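Local coordinates for PTS-dependent dihydroxyacetone kinase operon regulatory protein (PDB 4LRZ) that activates transcription of the dihydroxyacetone kinase operon dhaKLM from a sigma-70 promoter and represses its own expression, here represented by its sensor domain, at residues Asn142-Ala147 with Leu163-Glu168; Trp219-Asn224 with Glu293-Ser298; Leu268-Ala273 with Val285-Pro290. All blocks are in the same frame, centred on the assembly; numbering follows the deposited sequence.

Contact 1: residues Asn142-Ala147 with Leu163-Glu168; sequences NWAFCA and LACPVE
Strand 143-147 and strand 163-166 run antiparallel, their axes 4.7 Å apart at closest approach and their directions 161° from each other. They are neighbouring arms of a beta hairpin in the sheet of the GAF domain. Two hydrogen-bonded pairs, Ala144 with Cys165 and Cys146 with Leu163, set the register, and Ala144 N points almost straight down the C=O axis of Cys165 O, at 2.8 Å. The side chains divide between two faces. On one, Phe145 and Ala164 form a non-hydrogen-bonded pair, and ring atom CE1 of Phe145 meets Ala164 CB at 3.4 Å; this face packs against helices 91-99 and 117-124. On the other lie Ala144, Cys146, Leu163 and Cys165, with Ala144 CB 4.1 Å from Cys165 SG, while Cys146 and Leu163 touch helix 174-211.

Trp143 starts away from the partner strand, but with CG anti to the carbonyl carbon (chi1 -62°) the benzo atoms CE3 and CZ3 of its indole come back against the Cys165-Pro166 peptide. CE3 then sits 3.5 Å from Cys165 C, CZ3 lies 3.9 Å from Pro166 CD, and one face of the indole has Pro166 CA near its rim. An alanine here would remove the indole and would probably deprive the Cys165-Pro166 peptide of its cover and loosen the packing against helix 91-99. Beyond the strand pair the chain turns into a 3-10 segment, and Val167 N still bonds to Asn142 O at 2.7 Å, approaching from 36° out of the carbonyl plane.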
loop_
_atom_site.group_PDB
_atom_site.type_symbol
_atom_site.label_atom_id
_atom_site.label_comp_id
_atom_site.label_asym_id
_atom_site.label_seq_id
_atom_site.Cartn_x
_atom_site.Cartn_y
_atom_site.Cartn_z
ATOM N N ASN F 142 10.582 -12.054 -34.848
ATOM C CA ASN F 142 9.148 -11.948 -35.032
ATOM C C ASN F 142 8.379 -11.439 -33.830
ATOM O O ASN F 142 7.190 -11.230 -33.944
ATOM C CB ASN F 142 8.590 -13.301 -35.455
ATOM C CG ASN F 142 9.084 -13.689 -36.782
ATOM O OD1 ASN F 142 9.875 -14.627 -36.904
ATOM N ND2 ASN F 142 8.715 -12.906 -37.802
ATOM N N TRP F 143 9.077 -11.236 -32.711
ATOM C CA TRP F 143 8.488 -10.875 -31.432
ATOM C C TRP F 143 8.846 -9.472 -30.971
ATOM O O TRP F 143 9.902 -8.921 -31.339
ATOM C CB TRP F 143 8.872 -11.916 -30.369
ATOM C CG TRP F 143 8.333 -13.200 -30.748
ATOM C CD1 TRP F 143 8.895 -14.106 -31.603
ATOM C CD2 TRP F 143 7.038 -13.699 -30.435
ATOM N NE1 TRP F 143 8.046 -15.169 -31.801
ATOM C CE2 TRP F 143 6.899 -14.949 -31.089
ATOM C CE3 TRP F 143 5.984 -13.226 -29.649
ATOM C CZ2 TRP F 143 5.754 -15.721 -30.983
ATOM C CZ3 TRP F 143 4.868 -14.002 -29.520
ATOM C CH2 TRP F 143 4.754 -15.236 -30.188
ATOM N N ALA F 144 7.922 -8.897 -30.204
ATOM C CA ALA F 144 8.147 -7.717 -29.410
ATOM C C ALA F 144 8.049 -8.149 -27.932
ATOM O O ALA F 144 7.148 -8.916 -27.575
ATOM C CB ALA F 144 7.069 -6.646 -29.728
ATOM N N PHE F 145 8.947 -7.664 -27.073
ATOM C CA PHE F 145 8.820 -7.883 -25.618
ATOM C C PHE F 145 8.814 -6.541 -24.873
ATOM O O PHE F 145 9.545 -5.628 -25.247
ATOM C CB PHE F 145 9.940 -8.794 -25.088
ATOM C CG PHE F 145 9.812 -10.230 -25.527
ATOM C CD1 PHE F 145 9.078 -11.143 -24.779
ATOM C CD2 PHE F 145 10.397 -10.671 -26.680
ATOM C CE1 PHE F 145 8.950 -12.482 -25.192
ATOM C CE2 PHE F 145 10.267 -11.994 -27.096
ATOM C CZ PHE F 145 9.560 -12.888 -26.361
ATOM N N CYS F 146 7.944 -6.400 -23.883
ATOM C CA CYS F 146 8.020 -5.286 -22.954
ATOM C C CYS F 146 8.186 -5.886 -21.577
ATOM O O CYS F 146 7.574 -6.916 -21.255
ATOM C CB CYS F 146 6.715 -4.481 -22.931
ATOM S SG CYS F 146 6.283 -3.694 -24.488
ATOM N N ALA F 147 8.946 -5.214 -20.728
ATOM C CA ALA F 147 9.133 -5.714 -19.377
ATOM C C ALA F 147 9.480 -4.598 -18.422
ATOM O O ALA F 147 10.072 -3.555 -18.787
ATOM C CB ALA F 147 10.210 -6.816 -19.355
ATOM N N LEU F 163 5.155 -8.635 -21.262
ATOM C CA LEU F 163 4.146 -8.808 -22.262
ATOM C C LEU F 163 4.850 -9.145 -23.587
ATOM O O LEU F 163 5.691 -8.382 -24.056
ATOM C CB LEU F 163 3.363 -7.510 -22.403
ATOM C CG LEU F 163 2.228 -7.377 -23.425
ATOM C CD1 LEU F 163 1.168 -6.397 -22.888
ATOM C CD2 LEU F 163 2.710 -6.964 -24.803
ATOM N N ALA F 164 4.477 -10.287 -24.183
ATOM C CA ALA F 164 5.049 -10.786 -25.435
ATOM C C ALA F 164 3.971 -10.754 -26.510
ATOM O O ALA F 164 2.830 -11.137 -26.242
ATOM C CB ALA F 164 5.549 -12.208 -25.256
ATOM N N CYS F 165 4.329 -10.314 -27.718
ATOM C CA CYS F 165 3.411 -10.305 -28.855
ATOM C C CYS F 165 4.127 -10.307 -30.189
ATOM O O CYS F 165 5.244 -9.802 -30.271
ATOM C CB CYS F 165 2.437 -9.109 -28.793
ATOM S SG CYS F 165 3.096 -7.463 -29.147
ATOM N N PRO F 166 3.474 -10.846 -31.252
ATOM C CA PRO F 166 4.062 -10.723 -32.599
ATOM C C PRO F 166 4.433 -9.272 -32.868
ATOM O O PRO F 166 3.690 -8.357 -32.496
ATOM C CB PRO F 166 2.953 -11.214 -33.532
ATOM C CG PRO F 166 2.133 -12.136 -32.717
ATOM C CD PRO F 166 2.258 -11.684 -31.259
ATOM N N VAL F 167 5.606 -9.070 -33.445
ATOM C CA VAL F 167 6.159 -7.735 -33.609
ATOM C C VAL F 167 5.203 -6.771 -34.359
ATOM O O VAL F 167 5.077 -5.608 -33.971
ATOM C CB VAL F 167 7.598 -7.796 -34.245
ATOM C CG1 VAL F 167 7.539 -8.020 -35.722
ATOM C CG2 VAL F 167 8.375 -6.543 -33.927
ATOM N N GLU F 168 4.517 -7.256 -35.397
ATOM C CA GLU F 168 3.583 -6.412 -36.166
ATOM C C GLU F 168 2.367 -5.901 -35.359
ATOM O O GLU F 168 1.739 -4.923 -35.747
ATOM C CB GLU F 168 3.126 -7.103 -37.481
ATOM C CG GLU F 168 2.019 -8.217 -37.330
ATOM C CD GLU F 168 2.564 -9.666 -37.049
ATOM O OE1 GLU F 168 3.815 -9.875 -36.889
ATOM O OE2 GLU F 168 1.706 -10.598 -36.994
#

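Contact 2: residues Trp219-Asn224 with Glu293-Ser298; sequences WDEQGN and ETQGTS
Glu221 carries this contact, in which no hydrogen bond crosses between the segments; its folded side chain lies against the turn and strand start of 293-298. CG takes the crowded position between the backbone N and the carbonyl carbon (chi1 73°), and the chain bends again at chi2 (-81°). This brings CG alongside Gln295 O at 3.3 Å and CB to Thr297 O at 3.3 Å, while the Glu221 CA-H donates a C-H...O contact to the same Thr297 O, CA to O 3.1 Å. The Glu221 and Gln295 side chains cross obliquely, carboxylate and amide planes 51° apart, with Glu221 OE2 4.0 Å from Gln295 CG. The other oxygen, OE1, forms a salt bridge with Arg200 of the second subunit. That arginine also pairs with Glu293, and so would be expected to ease the repulsion between Glu221 OE1 and Glu293 OE1, 5.3 Å apart.

Gly296 lies directly against this side chain: a beta carbon there would come within 2.6 Å of Glu221 CB, and at the positive phi of Gly296 it would also press on Gln295 O. The backbone puts Ser298 CB 3.4 Å from Trp219 O, and OG, anti to the carbonyl carbon, lies 3.6 Å from Glu221 N.

Each segment contains a tight turn between two strands of the PAS fold. The type I turn Asp220-Gly223, with Gly223 at a positive phi, links strands 215-219 and 225-228; the type I turn Glu293-Gly296 links strands 281-293 and 296-304. Strands 215-219 and 296-304 are neighbours in the sheet, where Trp219 and Phe299 are joined by a backbone hydrogen bond and meet through their rings.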
loop_
_atom_site.group_PDB
_atom_site.type_symbol
_atom_site.label_atom_id
_atom_site.label_comp_id
_atom_site.label_asym_id
_atom_site.label_seq_id
_atom_site.Cartn_x
_atom_site.Cartn_y
_atom_site.Cartn_z
ATOM N N TRP F 219 -9.422 5.629 25.623
ATOM C CA TRP F 219 -10.461 5.889 24.647
ATOM C C TRP F 219 -10.112 6.899 23.542
ATOM O O TRP F 219 -9.133 7.658 23.629
ATOM C CB TRP F 219 -11.800 6.194 25.333
ATOM C CG TRP F 219 -11.819 7.448 26.122
ATOM C CD1 TRP F 219 -12.195 8.681 25.680
ATOM C CD2 TRP F 219 -11.436 7.617 27.497
ATOM N NE1 TRP F 219 -12.082 9.603 26.686
ATOM C CE2 TRP F 219 -11.614 8.983 27.812
ATOM C CE3 TRP F 219 -10.966 6.747 28.492
ATOM C CZ2 TRP F 219 -11.359 9.502 29.084
ATOM C CZ3 TRP F 219 -10.700 7.259 29.753
ATOM C CH2 TRP F 219 -10.895 8.632 30.038
ATOM N N ASP F 220 -10.968 6.865 22.526
ATOM C CA ASP F 220 -10.944 7.598 21.257
ATOM C C ASP F 220 -11.306 9.058 21.388
ATOM O O ASP F 220 -11.876 9.419 22.400
ATOM C CB ASP F 220 -12.082 7.013 20.395
ATOM C CG ASP F 220 -11.568 6.394 19.199
ATOM O OD1 ASP F 220 -12.307 5.789 18.414
ATOM O OD2 ASP F 220 -10.357 6.554 19.031
ATOM N N GLU F 221 -11.048 9.861 20.344
ATOM C CA GLU F 221 -11.596 11.252 20.263
ATOM C C GLU F 221 -13.084 11.190 19.975
ATOM O O GLU F 221 -13.779 12.197 20.045
ATOM C CB GLU F 221 -10.936 12.113 19.168
ATOM C CG GLU F 221 -11.330 11.742 17.724
ATOM C CD GLU F 221 -10.551 10.523 17.172
ATOM O OE1 GLU F 221 -9.701 9.948 17.897
ATOM O OE2 GLU F 221 -10.784 10.131 16.014
ATOM N N GLN F 222 -13.541 10.000 19.616
ATOM C CA GLN F 222 -14.938 9.735 19.373
ATOM C C GLN F 222 -15.626 9.174 20.604
ATOM O O GLN F 222 -16.790 8.842 20.527
ATOM C CB GLN F 222 -15.085 8.734 18.228
ATOM C CG GLN F 222 -14.610 9.269 16.864
ATOM C CD GLN F 222 -15.574 10.304 16.254
ATOM O OE1 GLN F 222 -16.448 9.953 15.463
ATOM N NE2 GLN F 222 -15.421 11.570 16.637
ATOM N N GLY F 223 -14.927 9.020 21.723
ATOM C CA GLY F 223 -15.538 8.432 22.930
ATOM C C GLY F 223 -15.491 6.905 23.096
ATOM O O GLY F 223 -15.941 6.385 24.116
ATOM N N ASN F 224 -14.936 6.193 22.112
ATOM C CA ASN F 224 -14.911 4.719 22.082
ATOM C C ASN F 224 -13.662 4.083 22.682
ATOM O O ASN F 224 -12.519 4.465 22.351
ATOM C CB ASN F 224 -15.068 4.254 20.657
ATOM C CG ASN F 224 -16.365 4.684 20.096
ATOM O OD1 ASN F 224 -17.358 4.712 20.828
ATOM N ND2 ASN F 224 -16.382 5.080 18.824
ATOM N N GLU F 293 -3.877 14.813 18.831
ATOM C CA GLU F 293 -3.585 14.401 17.454
ATOM C C GLU F 293 -4.366 15.290 16.500
ATOM O O GLU F 293 -5.326 15.944 16.914
ATOM C CB GLU F 293 -3.968 12.919 17.228
ATOM C CG GLU F 293 -3.017 11.879 17.862
ATOM C CD GLU F 293 -3.536 10.411 17.739
ATOM O OE1 GLU F 293 -4.410 10.036 18.558
ATOM O OE2 GLU F 293 -3.061 9.651 16.847
ATOM N N THR F 294 -3.993 15.314 15.228
ATOM C CA THR F 294 -4.748 16.131 14.271
ATOM C C THR F 294 -6.266 15.865 14.386
ATOM O O THR F 294 -7.058 16.814 14.408
ATOM C CB THR F 294 -4.223 15.982 12.804
ATOM O OG1 THR F 294 -4.517 14.673 12.304
ATOM C CG2 THR F 294 -2.692 16.180 12.763
ATOM N N GLN F 295 -6.663 14.597 14.535
ATOM C CA GLN F 295 -8.112 14.262 14.539
ATOM C C GLN F 295 -8.922 14.490 15.830
ATOM O O GLN F 295 -10.138 14.240 15.847
ATOM C CB GLN F 295 -8.399 12.855 13.972
ATOM C CG GLN F 295 -7.517 11.777 14.511
ATOM C CD GLN F 295 -6.286 11.594 13.645
ATOM O OE1 GLN F 295 -5.154 11.844 14.079
ATOM N NE2 GLN F 295 -6.502 11.175 12.401
ATOM N N GLY F 296 -8.272 14.967 16.885
ATOM C CA GLY F 296 -8.926 15.141 18.176
ATOM C C GLY F 296 -8.047 14.664 19.331
ATOM O O GLY F 296 -6.888 14.249 19.149
ATOM N N THR F 297 -8.594 14.724 20.534
ATOM C CA THR F 297 -7.838 14.297 21.692
ATOM C C THR F 297 -8.331 12.931 22.117
ATOM O O THR F 297 -9.523 12.690 22.136
ATOM C CB THR F 297 -7.948 15.320 22.859
ATOM O OG1 THR F 297 -7.712 16.634 22.339
ATOM C CG2 THR F 297 -6.933 15.017 23.971
ATOM N N SER F 298 -7.387 12.041 22.400
ATOM C CA SER F 298 -7.626 10.733 22.967
ATOM C C SER F 298 -7.068 10.767 24.388
ATOM O O SER F 298 -6.267 11.671 24.729
ATOM C CB SER F 298 -6.877 9.668 22.161
ATOM O OG SER F 298 -7.506 9.433 20.924
#

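Contact 3: residues Leu268-Ala273 with Val285-Pro290; sequences LKHVEA and VITLKP
Backbone hydrogen bonds come in two groups, one at each end of the contact. Leu268 and Leu288 form a two-way antiparallel pair: Leu288 N reaches Leu268 O at 2.7 Å and Leu268 N reaches Leu288 O at 3.2 Å, each donor lying on a lone pair in the carbonyl plane. Farther along, Ile286 N meets Val271 O at 2.8 Å, nearly along the C=O axis, but the return bond from Val271 N to Ile286 O is weak. Between the two pairs the register slips by one residue. This beta bulge lies where the chain turns its corner at His270, whose phi and psi of 47° and 33° are those of a left-handed helical conformation.

The bulge has a side-chain bond of its own. Thr287 holds OG1 anti to its carbonyl carbon, where it accepts His270 N at 3.2 Å, almost straight at 172°. The same hydroxyl hydrogen-bonds to His304, on whose ring that of His270 stacks. The segments belong to the PAS fold, in whose five-stranded antiparallel sheet strand 271-276 is one of the two outer strands within this chain, beside 281-293, with 296-304 on the other side of the latter.

Van der Waals contacts lie mainly on the face bearing Leu268, Val271, Ile286 and Leu288. Leu268 CB packs on Leu288 CB at 4.0 Å, and the branch end CD1 of Leu268 meets CD1 of Ile286 at 4.2 Å. Leu258 of helix 256-264 packs on both Ile286 and Leu288. Ile286 CG2 touches Ala273 CB at 3.9 Å. Val285, on the face it shares with Glu272, sets CG2 anti to its backbone N and against the carbonyl of His270, CG2 to O 3.6 Å.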
loop_
_atom_site.group_PDB
_atom_site.type_symbol
_atom_site.label_atom_id
_atom_site.label_comp_id
_atom_site.label_asym_id
_atom_site.label_seq_id
_atom_site.Cartn_x
_atom_site.Cartn_y
_atom_site.Cartn_z
ATOM N N LEU F 268 -3.586 14.860 34.583
ATOM C CA LEU F 268 -3.712 14.663 36.027
ATOM C C LEU F 268 -2.728 13.594 36.445
ATOM O O LEU F 268 -2.702 12.524 35.840
ATOM C CB LEU F 268 -5.118 14.192 36.392
ATOM C CG LEU F 268 -6.268 15.193 36.362
ATOM C CD1 LEU F 268 -7.589 14.465 36.456
ATOM C CD2 LEU F 268 -6.135 16.213 37.500
ATOM N N LYS F 269 -1.926 13.869 37.472
ATOM C CA LYS F 269 -0.907 12.914 37.920
ATOM C C LYS F 269 -1.093 12.498 39.376
ATOM O O LYS F 269 -1.192 13.348 40.265
ATOM C CB LYS F 269 0.499 13.469 37.676
ATOM C CG LYS F 269 0.623 14.220 36.348
ATOM C CD LYS F 269 2.044 14.302 35.799
ATOM C CE LYS F 269 2.024 14.946 34.412
ATOM N NZ LYS F 269 3.364 14.984 33.765
ATOM N N HIS F 270 -1.163 11.186 39.609
ATOM C CA HIS F 270 -1.286 10.596 40.958
ATOM C C HIS F 270 -2.356 11.255 41.846
ATOM O O HIS F 270 -2.201 11.324 43.061
ATOM C CB HIS F 270 0.077 10.591 41.680
ATOM C CG HIS F 270 0.973 9.443 41.305
ATOM N ND1 HIS F 270 1.458 9.255 40.025
ATOM C CD2 HIS F 270 1.499 8.443 42.056
ATOM C CE1 HIS F 270 2.225 8.178 40.000
ATOM N NE2 HIS F 270 2.270 7.669 41.218
ATOM N N VAL F 271 -3.436 11.727 41.229
ATOM C CA VAL F 271 -4.555 12.379 41.928
ATOM C C VAL F 271 -5.557 11.345 42.497
ATOM O O VAL F 271 -5.689 10.248 41.946
ATOM C CB VAL F 271 -5.294 13.354 40.957
ATOM C CG1 VAL F 271 -6.425 14.099 41.660
ATOM C CG2 VAL F 271 -4.316 14.347 40.332
ATOM N N GLU F 272 -6.263 11.695 43.582
ATOM C CA GLU F 272 -7.349 10.850 44.120
ATOM C C GLU F 272 -8.647 10.966 43.314
ATOM O O GLU F 272 -8.967 12.039 42.790
ATOM C CB GLU F 272 -7.655 11.189 45.579
ATOM C CG GLU F 272 -6.539 10.898 46.575
ATOM C CD GLU F 272 -6.984 11.134 48.015
ATOM O OE1 GLU F 272 -7.778 10.324 48.541
ATOM O OE2 GLU F 272 -6.542 12.131 48.620
ATOM N N ALA F 273 -9.395 9.858 43.241
ATOM C CA ALA F 273 -10.649 9.788 42.472
ATOM C C ALA F 273 -11.596 8.681 42.922
ATOM O O ALA F 273 -11.164 7.578 43.303
ATOM C CB ALA F 273 -10.366 9.652 40.978
ATOM N N VAL F 285 -6.340 5.985 42.967
ATOM C CA VAL F 285 -5.397 7.028 42.598
ATOM C C VAL F 285 -5.102 6.888 41.099
ATOM O O VAL F 285 -4.770 5.806 40.613
ATOM C CB VAL F 285 -4.118 7.009 43.486
ATOM C CG1 VAL F 285 -3.678 5.577 43.788
ATOM C CG2 VAL F 285 -2.979 7.817 42.855
ATOM N N ILE F 286 -5.255 7.985 40.371
ATOM C CA ILE F 286 -5.260 7.919 38.929
ATOM C C ILE F 286 -4.225 8.835 38.312
ATOM O O ILE F 286 -3.695 9.708 38.983
ATOM C CB ILE F 286 -6.639 8.294 38.371
ATOM C CG1 ILE F 286 -6.880 9.794 38.525
ATOM C CG2 ILE F 286 -7.726 7.485 39.054
ATOM C CD1 ILE F 286 -7.796 10.383 37.511
ATOM N N THR F 287 -3.951 8.610 37.027
ATOM C CA THR F 287 -3.253 9.560 36.149
ATOM C C THR F 287 -4.064 9.665 34.875
ATOM O O THR F 287 -4.605 8.674 34.398
ATOM C CB THR F 287 -1.798 9.114 35.828
ATOM O OG1 THR F 287 -0.939 9.445 36.928
ATOM C CG2 THR F 287 -1.253 9.803 34.581
ATOM N N LEU F 288 -4.184 10.870 34.341
ATOM C CA LEU F 288 -4.861 11.053 33.068
ATOM C C LEU F 288 -3.903 11.624 32.070
ATOM O O LEU F 288 -3.379 12.700 32.266
ATOM C CB LEU F 288 -6.085 11.968 33.167
ATOM C CG LEU F 288 -6.769 12.094 31.796
ATOM C CD1 LEU F 288 -7.788 10.987 31.603
ATOM C CD2 LEU F 288 -7.432 13.446 31.616
ATOM N N LYS F 289 -3.709 10.894 30.984
ATOM C CA LYS F 289 -2.766 11.267 29.939
ATOM C C LYS F 289 -3.526 11.615 28.673
ATOM O O LYS F 289 -4.056 10.738 28.016
ATOM C CB LYS F 289 -1.787 10.119 29.684
ATOM C CG LYS F 289 -0.852 10.307 28.515
ATOM C CD LYS F 289 0.283 11.282 28.812
ATOM C CE LYS F 289 1.484 10.977 27.957
ATOM N NZ LYS F 289 2.356 12.167 27.827
ATOM N N PRO F 290 -3.627 12.908 28.351
ATOM C CA PRO F 290 -4.177 13.317 27.040
ATOM C C PRO F 290 -3.264 12.899 25.915
ATOM O O PRO F 290 -2.043 12.890 26.095
ATOM C CB PRO F 290 -4.184 14.858 27.119
ATOM C CG PRO F 290 -4.095 15.184 28.607
ATOM C CD PRO F 290 -3.286 14.063 29.210
#

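Contact 1 belongs to the GAF domain and lies about 55 Å from contact 2 and 70 Å from contact 3, centre to centre, on the far side of the chain's centre. It is the most buried of the three, and no other protein chain touches it. Contacts 2 and 3 share the PAS sheet, where strands 281-293 and 296-304 are neighbours; they meet directly through Trp219 CH2 and Leu288 CD1, 4.2 Å apart. Both are only partly buried and reach the second subunit. Contacts 1 and 3 join hairpin strands by backbone hydrogen bonds, regular in 1, bulged in 3, whereas contact 2 has none, only van der Waals and C-H...O contacts, its glutamates salt-bridged to that subunit.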